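Local coordinates for protein porin (Rhodobacter capsulatus, PDB 2POR) that forms trimeric outer-membrane channels that let small hydrophilic solutes, up to about 0.6 kDa, diffuse passively across the membrane, at residues 83-91 with 243-251; 273-281 with 292-300. One frame throughout, in Å; residues are numbered along the deposited sequence.

Both contacts involve the wall of the 16-stranded barrel, but from different sides. Interaction 1 lies nearer the centre of the chain: the loop residues 83-91 rest on the inner side of strand 243-254 through side-chain packing, with no hydrogen bond across. Interaction 2 is the wall itself, the last hairpin of the barrel, strands 275-284 and 292-300, joined by seven backbone hydrogen bonds, with detergent on one face. Their centres are about 14 Å apart, and the two meet where Tyr91 N of the loop probably donates to Asp294 OD1, 2.9 Å away. Among its contacts with the wall, the loop thus packs on 243-251 and bonds to Asp294.

Interaction 1: residues 83-91 with 243-251; sequences FGDLYEVGY and TTVGGYVQV
The ring of Tyr87 meets the backbone of Gly246 and Gly247 obliquely, its CD2 3.5 Å from Gly246 C, while its hydroxyl end reaches Thr244, whose CG2 is 3.7 Å from OH. CG stands anti to the backbone N (chi1 -177°), which carries the ring out along the strand toward Thr244. Gly246 leaves the space that the ring needs, since a CB there would run into Tyr87 CD2. A second ring, that of Tyr248, rises from the strand into the bend of the loop. Val89 CG2 meets it at the edge, near the ring plane, 3.8 Å from CE2, and the carbonyl O of Tyr87 comes within 3.5 Å of CD2. Leu86 fills the other end: its CD1 touches Tyr248 CB at 3.7 Å and lies equally near Gln250 CG. Leu86 and Gln250 approach from opposite directions, and the polar end of Gln250 is bonded to Tyr200 and to the carbonyls of Gly99 and Asp101. With an alanine in place of Tyr87, the backbone of Gly246 and Gly247 would probably lose its cover and Thr244 CG2 its aromatic neighbour. The contact is made by van der Waals packing, with 372 Å² buried and no hydrogen bond between the segments. The loop is the long one after helix 78-83 that, as in other porins, folds into the barrel and narrows the pore; Asn100, one of its calcium ligands, bonds to Leu86. Strand 243-254 runs between strands 226-240 and 258-272. Ser235 and Asp237 of strand 226-240 also touch the loop, while Val249 on the outer side meets detergent.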
loop_
_atom_site.group_PDB
_atom_site.type_symbol
_atom_site.label_atom_id
_atom_site.label_comp_id
_atom_site.label_asym_id
_atom_site.label_seq_id
_atom_site.Cartn_x
_atom_site.Cartn_y
_atom_site.Cartn_z
ATOM N N PHE A 83 11.157 -13.462 -25.494
ATOM C CA PHE A 83 10.624 -14.821 -25.676
ATOM C C PHE A 83 9.603 -15.263 -24.667
ATOM O O PHE A 83 8.918 -16.253 -24.931
ATOM C CB PHE A 83 11.779 -15.874 -25.707
ATOM C CG PHE A 83 12.931 -15.434 -26.622
ATOM C CD1 PHE A 83 12.684 -15.078 -27.944
ATOM C CD2 PHE A 83 14.219 -15.332 -26.121
ATOM C CE1 PHE A 83 13.717 -14.623 -28.722
ATOM C CE2 PHE A 83 15.244 -14.875 -26.908
ATOM C CZ PHE A 83 14.987 -14.518 -28.206
ATOM N N GLY A 84 9.448 -14.544 -23.532
ATOM C CA GLY A 84 8.452 -14.905 -22.537
ATOM C C GLY A 84 8.623 -16.278 -21.882
ATOM O O GLY A 84 9.723 -16.833 -21.801
ATOM N N ASP A 85 7.521 -16.822 -21.387
ATOM C CA ASP A 85 7.472 -18.068 -20.640
ATOM C C ASP A 85 6.680 -19.132 -21.353
ATOM O O ASP A 85 6.069 -18.860 -22.377
ATOM C CB ASP A 85 6.847 -17.821 -19.246
ATOM C CG ASP A 85 7.805 -17.015 -18.374
ATOM O OD1 ASP A 85 9.015 -17.215 -18.431
ATOM O OD2 ASP A 85 7.340 -16.132 -17.675
ATOM N N LEU A 86 6.637 -20.354 -20.832
ATOM C CA LEU A 86 5.898 -21.446 -21.427
ATOM C C LEU A 86 4.471 -21.315 -20.918
ATOM O O LEU A 86 4.174 -20.436 -20.080
ATOM C CB LEU A 86 6.534 -22.799 -21.023
ATOM C CG LEU A 86 7.991 -23.038 -21.394
ATOM C CD1 LEU A 86 8.269 -24.483 -21.015
ATOM C CD2 LEU A 86 8.305 -22.844 -22.888
ATOM N N TYR A 87 3.569 -22.154 -21.419
ATOM C CA TYR A 87 2.150 -22.120 -21.061
ATOM C C TYR A 87 1.924 -22.156 -19.543
ATOM O O TYR A 87 2.383 -23.065 -18.875
ATOM C CB TYR A 87 1.426 -23.317 -21.730
ATOM C CG TYR A 87 -0.078 -23.329 -21.472
ATOM C CD1 TYR A 87 -0.913 -22.364 -22.035
ATOM C CD2 TYR A 87 -0.603 -24.299 -20.644
ATOM C CE1 TYR A 87 -2.269 -22.388 -21.753
ATOM C CE2 TYR A 87 -1.948 -24.322 -20.352
ATOM C CZ TYR A 87 -2.758 -23.366 -20.908
ATOM O OH TYR A 87 -4.085 -23.377 -20.563
ATOM N N GLU A 88 1.163 -21.220 -18.985
ATOM C CA GLU A 88 0.926 -21.106 -17.567
ATOM C C GLU A 88 -0.174 -22.024 -17.160
ATOM O O GLU A 88 -1.291 -21.992 -17.680
ATOM C CB GLU A 88 0.594 -19.654 -17.251
ATOM C CG GLU A 88 0.396 -19.440 -15.783
ATOM C CD GLU A 88 0.220 -17.989 -15.364
ATOM O OE1 GLU A 88 1.059 -17.139 -15.633
ATOM O OE2 GLU A 88 -0.764 -17.704 -14.708
ATOM N N VAL A 89 0.162 -22.862 -16.202
ATOM C CA VAL A 89 -0.765 -23.848 -15.691
ATOM C C VAL A 89 -1.262 -23.474 -14.309
ATOM O O VAL A 89 -0.460 -23.024 -13.472
ATOM C CB VAL A 89 -0.038 -25.216 -15.684
ATOM C CG1 VAL A 89 -0.889 -26.254 -14.953
ATOM C CG2 VAL A 89 0.257 -25.642 -17.122
ATOM N N GLY A 90 -2.573 -23.743 -14.145
ATOM C CA GLY A 90 -3.382 -23.626 -12.934
ATOM C C GLY A 90 -3.922 -22.212 -12.654
ATOM O O GLY A 90 -3.307 -21.219 -13.045
ATOM N N TYR A 91 -5.059 -22.052 -11.965
ATOM C CA TYR A 91 -5.585 -20.729 -11.676
ATOM C C TYR A 91 -4.674 -19.965 -10.743
ATOM O O TYR A 91 -4.732 -18.748 -10.758
ATOM C CB TYR A 91 -6.986 -20.843 -11.079
ATOM C CG TYR A 91 -7.137 -20.941 -9.565
ATOM C CD1 TYR A 91 -7.271 -19.799 -8.826
ATOM C CD2 TYR A 91 -7.162 -22.165 -8.925
ATOM C CE1 TYR A 91 -7.427 -19.889 -7.465
ATOM C CE2 TYR A 91 -7.326 -22.266 -7.554
ATOM C CZ TYR A 91 -7.451 -21.118 -6.846
ATOM O OH TYR A 91 -7.586 -21.166 -5.493
ATOM N N THR A 243 -12.582 -23.639 -24.704
ATOM C CA THR A 243 -11.621 -24.461 -23.990
ATOM C C THR A 243 -10.215 -24.353 -24.485
ATOM O O THR A 243 -9.965 -24.600 -25.665
ATOM C CB THR A 243 -12.003 -25.942 -24.068
ATOM O OG1 THR A 243 -13.362 -26.021 -23.662
ATOM C CG2 THR A 243 -11.198 -26.837 -23.143
ATOM N N THR A 244 -9.293 -23.984 -23.608
ATOM C CA THR A 244 -7.883 -24.083 -23.945
ATOM C C THR A 244 -7.337 -25.218 -23.079
ATOM O O THR A 244 -7.766 -25.404 -21.924
ATOM C CB THR A 244 -7.203 -22.810 -23.620
ATOM O OG1 THR A 244 -7.874 -21.830 -24.420
ATOM C CG2 THR A 244 -5.692 -22.874 -23.842
ATOM N N VAL A 245 -6.466 -26.022 -23.683
ATOM C CA VAL A 245 -5.797 -27.157 -23.047
ATOM C C VAL A 245 -4.331 -26.965 -23.398
ATOM O O VAL A 245 -4.008 -26.502 -24.502
ATOM C CB VAL A 245 -6.316 -28.494 -23.610
ATOM C CG1 VAL A 245 -5.522 -29.678 -23.080
ATOM C CG2 VAL A 245 -7.734 -28.703 -23.108
ATOM N N GLY A 246 -3.439 -27.218 -22.435
ATOM C CA GLY A 246 -2.023 -27.047 -22.691
ATOM C C GLY A 246 -1.123 -27.633 -21.608
ATOM O O GLY A 246 -1.606 -28.010 -20.527
ATOM N N GLY A 247 0.179 -27.679 -21.873
ATOM C CA GLY A 247 1.102 -28.218 -20.908
ATOM C C GLY A 247 2.499 -27.885 -21.328
ATOM O O GLY A 247 2.690 -27.344 -22.419
ATOM N N TYR A 248 3.487 -28.225 -20.498
ATOM C CA TYR A 248 4.866 -27.914 -20.804
ATOM C C TYR A 248 5.745 -28.980 -20.141
ATOM O O TYR A 248 5.270 -29.676 -19.219
ATOM C CB TYR A 248 5.242 -26.519 -20.253
ATOM C CG TYR A 248 5.174 -26.402 -18.727
ATOM C CD1 TYR A 248 6.279 -26.784 -17.980
ATOM C CD2 TYR A 248 4.021 -26.007 -18.061
ATOM C CE1 TYR A 248 6.229 -26.775 -16.594
ATOM C CE2 TYR A 248 3.967 -25.998 -16.662
ATOM C CZ TYR A 248 5.089 -26.386 -15.920
ATOM O OH TYR A 248 5.108 -26.407 -14.520
ATOM N N VAL A 249 7.001 -29.092 -20.554
ATOM C CA VAL A 249 7.955 -29.935 -19.833
ATOM C C VAL A 249 9.291 -29.233 -19.996
ATOM O O VAL A 249 9.607 -28.640 -21.040
ATOM C CB VAL A 249 7.963 -31.395 -20.397
ATOM C CG1 VAL A 249 8.463 -31.451 -21.822
ATOM C CG2 VAL A 249 8.861 -32.243 -19.507
ATOM N N GLN A 250 10.055 -29.166 -18.907
ATOM C CA GLN A 250 11.328 -28.497 -18.928
ATOM C C GLN A 250 12.299 -29.406 -18.182
ATOM O O GLN A 250 11.872 -30.204 -17.326
ATOM C CB GLN A 250 11.327 -27.183 -18.168
ATOM C CG GLN A 250 10.175 -26.287 -18.456
ATOM C CD GLN A 250 10.499 -24.878 -18.056
ATOM O OE1 GLN A 250 11.493 -24.316 -18.484
ATOM N NE2 GLN A 250 9.720 -24.224 -17.222
ATOM N N VAL A 251 13.574 -29.328 -18.545
ATOM C CA VAL A 251 14.565 -29.995 -17.735
ATOM C C VAL A 251 15.694 -29.020 -17.543
ATOM O O VAL A 251 16.051 -28.166 -18.374
ATOM C CB VAL A 251 15.097 -31.387 -18.327
ATOM C CG1 VAL A 251 14.250 -31.820 -19.479
ATOM C CG2 VAL A 251 16.557 -31.333 -18.635
#

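Interaction 2: residues 273-281 with 292-300. With C8E ((hydroxyethyloxy)tri(ethyloxy)octane), chain F; C8E ((hydroxyethyloxy)tri(ethyloxy)octane), chain G.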
loop_
_atom_site.group_PDB
_atom_site.type_symbol
_atom_site.label_atom_id
_atom_site.label_comp_id
_atom_site.label_asym_id
_atom_site.label_seq_id
_atom_site.Cartn_x
_atom_site.Cartn_y
_atom_site.Cartn_z
ATOM N N GLY A 273 -16.838 -12.243 -20.582
ATOM C CA GLY A 273 -17.014 -11.124 -19.689
ATOM C C GLY A 273 -15.783 -10.880 -18.812
ATOM O O GLY A 273 -15.786 -9.938 -18.032
ATOM N N GLY A 274 -14.701 -11.655 -18.977
ATOM C CA GLY A 274 -13.474 -11.525 -18.188
ATOM C C GLY A 274 -13.338 -12.664 -17.161
ATOM O O GLY A 274 -12.460 -12.572 -16.310
ATOM N N ALA A 275 -14.160 -13.713 -17.188
ATOM C CA ALA A 275 -14.113 -14.790 -16.223
ATOM C C ALA A 275 -13.834 -16.109 -16.907
ATOM O O ALA A 275 -14.266 -16.335 -18.041
ATOM C CB ALA A 275 -15.438 -14.899 -15.483
ATOM N N SER A 276 -13.060 -16.985 -16.262
ATOM C CA SER A 276 -12.765 -18.308 -16.771
ATOM C C SER A 276 -12.598 -19.290 -15.599
ATOM O O SER A 276 -12.293 -18.871 -14.471
ATOM C CB SER A 276 -11.493 -18.260 -17.646
ATOM O OG SER A 276 -10.401 -17.550 -17.082
ATOM N N ILE A 277 -12.898 -20.563 -15.809
ATOM C CA ILE A 277 -12.717 -21.614 -14.820
ATOM C C ILE A 277 -11.377 -22.192 -15.235
ATOM O O ILE A 277 -11.166 -22.457 -16.432
ATOM C CB ILE A 277 -13.848 -22.641 -14.950
ATOM C CG1 ILE A 277 -15.150 -22.014 -14.573
ATOM C CG2 ILE A 277 -13.609 -23.829 -14.018
ATOM C CD1 ILE A 277 -16.305 -22.954 -14.968
ATOM N N VAL A 278 -10.401 -22.354 -14.328
ATOM C CA VAL A 278 -9.029 -22.774 -14.681
ATOM C C VAL A 278 -8.589 -23.835 -13.666
ATOM O O VAL A 278 -8.854 -23.699 -12.467
ATOM C CB VAL A 278 -8.023 -21.591 -14.604
ATOM C CG1 VAL A 278 -6.730 -22.018 -15.231
ATOM C CG2 VAL A 278 -8.541 -20.363 -15.306
ATOM N N GLY A 279 -7.910 -24.885 -14.079
ATOM C CA GLY A 279 -7.442 -25.919 -13.171
ATOM C C GLY A 279 -6.199 -26.530 -13.777
ATOM O O GLY A 279 -5.951 -26.363 -14.979
ATOM N N GLY A 280 -5.363 -27.234 -13.023
ATOM C CA GLY A 280 -4.141 -27.789 -13.581
ATOM C C GLY A 280 -3.455 -28.694 -12.570
ATOM O O GLY A 280 -3.880 -28.796 -11.419
ATOM N N ILE A 281 -2.413 -29.319 -13.047
ATOM C CA ILE A 281 -1.668 -30.306 -12.308
ATOM C C ILE A 281 -0.214 -29.968 -12.604
ATOM O O ILE A 281 0.108 -29.544 -13.722
ATOM C CB ILE A 281 -2.231 -31.671 -12.863
ATOM C CG1 ILE A 281 -2.632 -32.379 -11.650
ATOM C CG2 ILE A 281 -1.328 -32.551 -13.711
ATOM C CD1 ILE A 281 -4.075 -32.035 -11.313
ATOM N N VAL A 292 1.278 -31.082 -7.173
ATOM C CA VAL A 292 0.408 -29.971 -6.768
ATOM C C VAL A 292 -0.735 -29.858 -7.809
ATOM O O VAL A 292 -0.632 -30.343 -8.949
ATOM C CB VAL A 292 1.188 -28.610 -6.671
ATOM C CG1 VAL A 292 2.156 -28.768 -5.530
ATOM C CG2 VAL A 292 1.918 -28.217 -7.937
ATOM N N ALA A 293 -1.870 -29.286 -7.455
ATOM C CA ALA A 293 -3.007 -29.173 -8.356
ATOM C C ALA A 293 -3.867 -28.005 -7.898
ATOM O O ALA A 293 -3.746 -27.571 -6.736
ATOM C CB ALA A 293 -3.875 -30.425 -8.301
ATOM N N ASP A 294 -4.746 -27.435 -8.738
ATOM C CA ASP A 294 -5.703 -26.454 -8.240
ATOM C C ASP A 294 -6.934 -26.418 -9.127
ATOM O O ASP A 294 -6.888 -27.001 -10.228
ATOM C CB ASP A 294 -5.055 -25.080 -8.175
ATOM C CG ASP A 294 -4.690 -24.374 -9.473
ATOM O OD1 ASP A 294 -5.255 -24.601 -10.538
ATOM O OD2 ASP A 294 -3.812 -23.532 -9.410
ATOM N N LEU A 295 -7.981 -25.751 -8.672
ATOM C CA LEU A 295 -9.190 -25.610 -9.451
ATOM C C LEU A 295 -9.880 -24.375 -8.947
ATOM O O LEU A 295 -10.206 -24.276 -7.758
ATOM C CB LEU A 295 -10.090 -26.821 -9.259
ATOM C CG LEU A 295 -11.439 -26.735 -10.053
ATOM C CD1 LEU A 295 -11.179 -26.708 -11.558
ATOM C CD2 LEU A 295 -12.294 -27.934 -9.767
ATOM N N GLY A 296 -10.123 -23.387 -9.809
ATOM C CA GLY A 296 -10.807 -22.198 -9.347
ATOM C C GLY A 296 -11.247 -21.348 -10.525
ATOM O O GLY A 296 -11.338 -21.842 -11.651
ATOM N N VAL A 297 -11.506 -20.076 -10.274
ATOM C CA VAL A 297 -11.945 -19.125 -11.306
ATOM C C VAL A 297 -11.012 -17.929 -11.346
ATOM O O VAL A 297 -10.496 -17.529 -10.297
ATOM C CB VAL A 297 -13.421 -18.647 -11.044
ATOM C CG1 VAL A 297 -14.346 -19.821 -11.281
ATOM C CG2 VAL A 297 -13.682 -18.201 -9.633
ATOM N N LYS A 298 -10.702 -17.357 -12.500
ATOM C CA LYS A 298 -9.840 -16.188 -12.613
ATOM C C LYS A 298 -10.696 -15.076 -13.206
ATOM O O LYS A 298 -11.535 -15.385 -14.056
ATOM C CB LYS A 298 -8.683 -16.442 -13.546
ATOM C CG LYS A 298 -7.632 -17.313 -12.887
ATOM C CD LYS A 298 -6.650 -17.696 -13.923
ATOM C CE LYS A 298 -5.857 -16.492 -14.233
ATOM N NZ LYS A 298 -4.870 -16.839 -15.237
ATOM N N PHE A 299 -10.560 -13.824 -12.793
ATOM C CA PHE A 299 -11.388 -12.712 -13.243
ATOM C C PHE A 299 -10.493 -11.595 -13.707
ATOM O O PHE A 299 -9.412 -11.376 -13.138
ATOM C CB PHE A 299 -12.222 -12.205 -12.098
ATOM C CG PHE A 299 -13.171 -13.193 -11.454
ATOM C CD1 PHE A 299 -13.978 -14.022 -12.213
ATOM C CD2 PHE A 299 -13.259 -13.246 -10.082
ATOM C CE1 PHE A 299 -14.865 -14.891 -11.610
ATOM C CE2 PHE A 299 -14.155 -14.118 -9.495
ATOM C CZ PHE A 299 -14.960 -14.942 -10.247
ATOM N N LYS A 300 -10.848 -10.864 -14.739
ATOM C CA LYS A 300 -10.095 -9.695 -15.165
ATOM C C LYS A 300 -11.085 -8.537 -15.106
ATOM O O LYS A 300 -12.295 -8.741 -15.360
ATOM C CB LYS A 300 -9.616 -9.859 -16.568
ATOM C CG LYS A 300 -8.610 -10.950 -16.704
ATOM C CD LYS A 300 -7.665 -10.673 -17.876
ATOM C CE LYS A 300 -8.264 -10.893 -19.266
ATOM N NZ LYS A 300 -7.252 -10.684 -20.297
HETATM C C1 C8E F . -6.242 -31.128 -15.800
HETATM C C2 C8E F . -7.020 -29.935 -15.207
HETATM C C3 C8E F . -7.854 -30.212 -13.946
HETATM C C4 C8E F . -7.103 -30.347 -12.615
HETATM C C5 C8E F . -8.165 -30.487 -11.533
HETATM C C6 C8E F . -7.610 -30.861 -10.172
HETATM C C7 C8E F . -8.691 -31.526 -9.300
HETATM C C8 C8E F . -9.576 -30.570 -8.485
HETATM O O9 C8E F . -10.881 -31.003 -8.023
HETATM C C10 C8E F . -11.020 -31.456 -6.653
HETATM C C11 C8E F . -11.634 -30.604 -5.525
HETATM O O12 C8E F . -12.030 -31.322 -4.341
HETATM C C13 C8E F . -11.173 -31.179 -3.191
HETATM C C14 C8E F . -11.711 -30.838 -1.779
HETATM O O15 C8E F . -12.122 -29.514 -1.374
HETATM C C16 C8E F . -11.408 -29.046 -0.216
HETATM C C17 C8E F . -11.936 -27.856 0.569
HETATM O O18 C8E F . -11.224 -27.404 1.719
HETATM C C19 C8E F . -12.098 -27.388 2.849
HETATM C C20 C8E F . -11.951 -28.485 3.898
HETATM O O21 C8E F . -12.962 -28.468 4.907
HETATM C C1 C8E G . -15.994 -26.855 0.851
HETATM C C2 C8E G . -15.439 -26.647 -0.577
HETATM C C3 C8E G . -15.539 -25.181 -0.936
HETATM C C4 C8E G . -15.037 -24.920 -2.343
HETATM C C5 C8E G . -15.195 -23.434 -2.635
HETATM C C6 C8E G . -14.841 -23.092 -4.073
HETATM C C7 C8E G . -14.915 -21.593 -4.271
HETATM C C8 C8E G . -14.544 -21.150 -5.678
HETATM O O9 C8E G . -15.452 -21.360 -6.759
HETATM C C10 C8E G . -14.843 -21.945 -7.929
HETATM C C11 C8E G . -14.669 -23.466 -8.114
HETATM O O12 C8E G . -14.335 -23.980 -9.418
HETATM C C13 C8E G . -15.459 -24.553 -10.124
HETATM C C14 C8E G . -16.369 -23.762 -11.094
HETATM O O15 C8E G . -17.158 -22.645 -10.625
HETATM C C16 C8E G . -17.785 -21.877 -11.673
HETATM C C17 C8E G . -19.303 -21.597 -11.734
HETATM O O18 C8E G . -20.255 -22.596 -12.107
HETATM C C19 C8E G . -20.444 -22.631 -13.526
HETATM C C20 C8E G . -21.767 -22.157 -14.145
HETATM O O21 C8E G . -21.760 -22.173 -15.575
HETATM O O HOH W 1 -14.738 -7.483 -16.488
#
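Ile277 and Val297 face each other across a non-hydrogen-bonded pair of the antiparallel hairpin, their side chains slanting past one another with CG1 of Ile277 4.0 Å from CG1 of Val297. On the same face, Ala275 CB sits in the plane of the Phe299 ring, at its edge, 3.7 Å from CD1. Further along, Ile281 turns its CD1 onto Ala293 CB at 3.4 Å, a tight approach; its chi1 (-127°) lies away from the staggered values. Leu295 stands opposite Gly279, where a side chain would be crowded by Leu295 CD1 and Asp294 O. The other face carries Ser276, Val278, Asp294 and Lys298. Here the aliphatic part of Lys298 lies across Val278, CD being 3.5 Å from CG2; the chain bends about CG-CD (chi3 72°), at the carbon that touches Val278, and runs on extended to NZ. Asp294 is held by a hydrogen bond of OD2 to Thr92 OG1. Between the faces, the strands are tied by three reciprocal pairs of backbone bonds and a single one from Lys300 N to Gly274 O; Val278 N to Gly296 O, at 2.9 Å, is the straightest, with 170° at the hydrogen. Two detergent molecules lie against the apolar face: one near Ile281 and Leu295, the other with its C16 3.8 Å from Ile277 CD1. At Phe299 the ring stacks with Phe41 of a second subunit. Ile277, Ile281, Leu295, Val297 and Phe299 thus meet detergent or the neighbouring subunit, while Asp294 and Lys298, with Val278 beside the lysine, face the interior, the division expected of a porin wall.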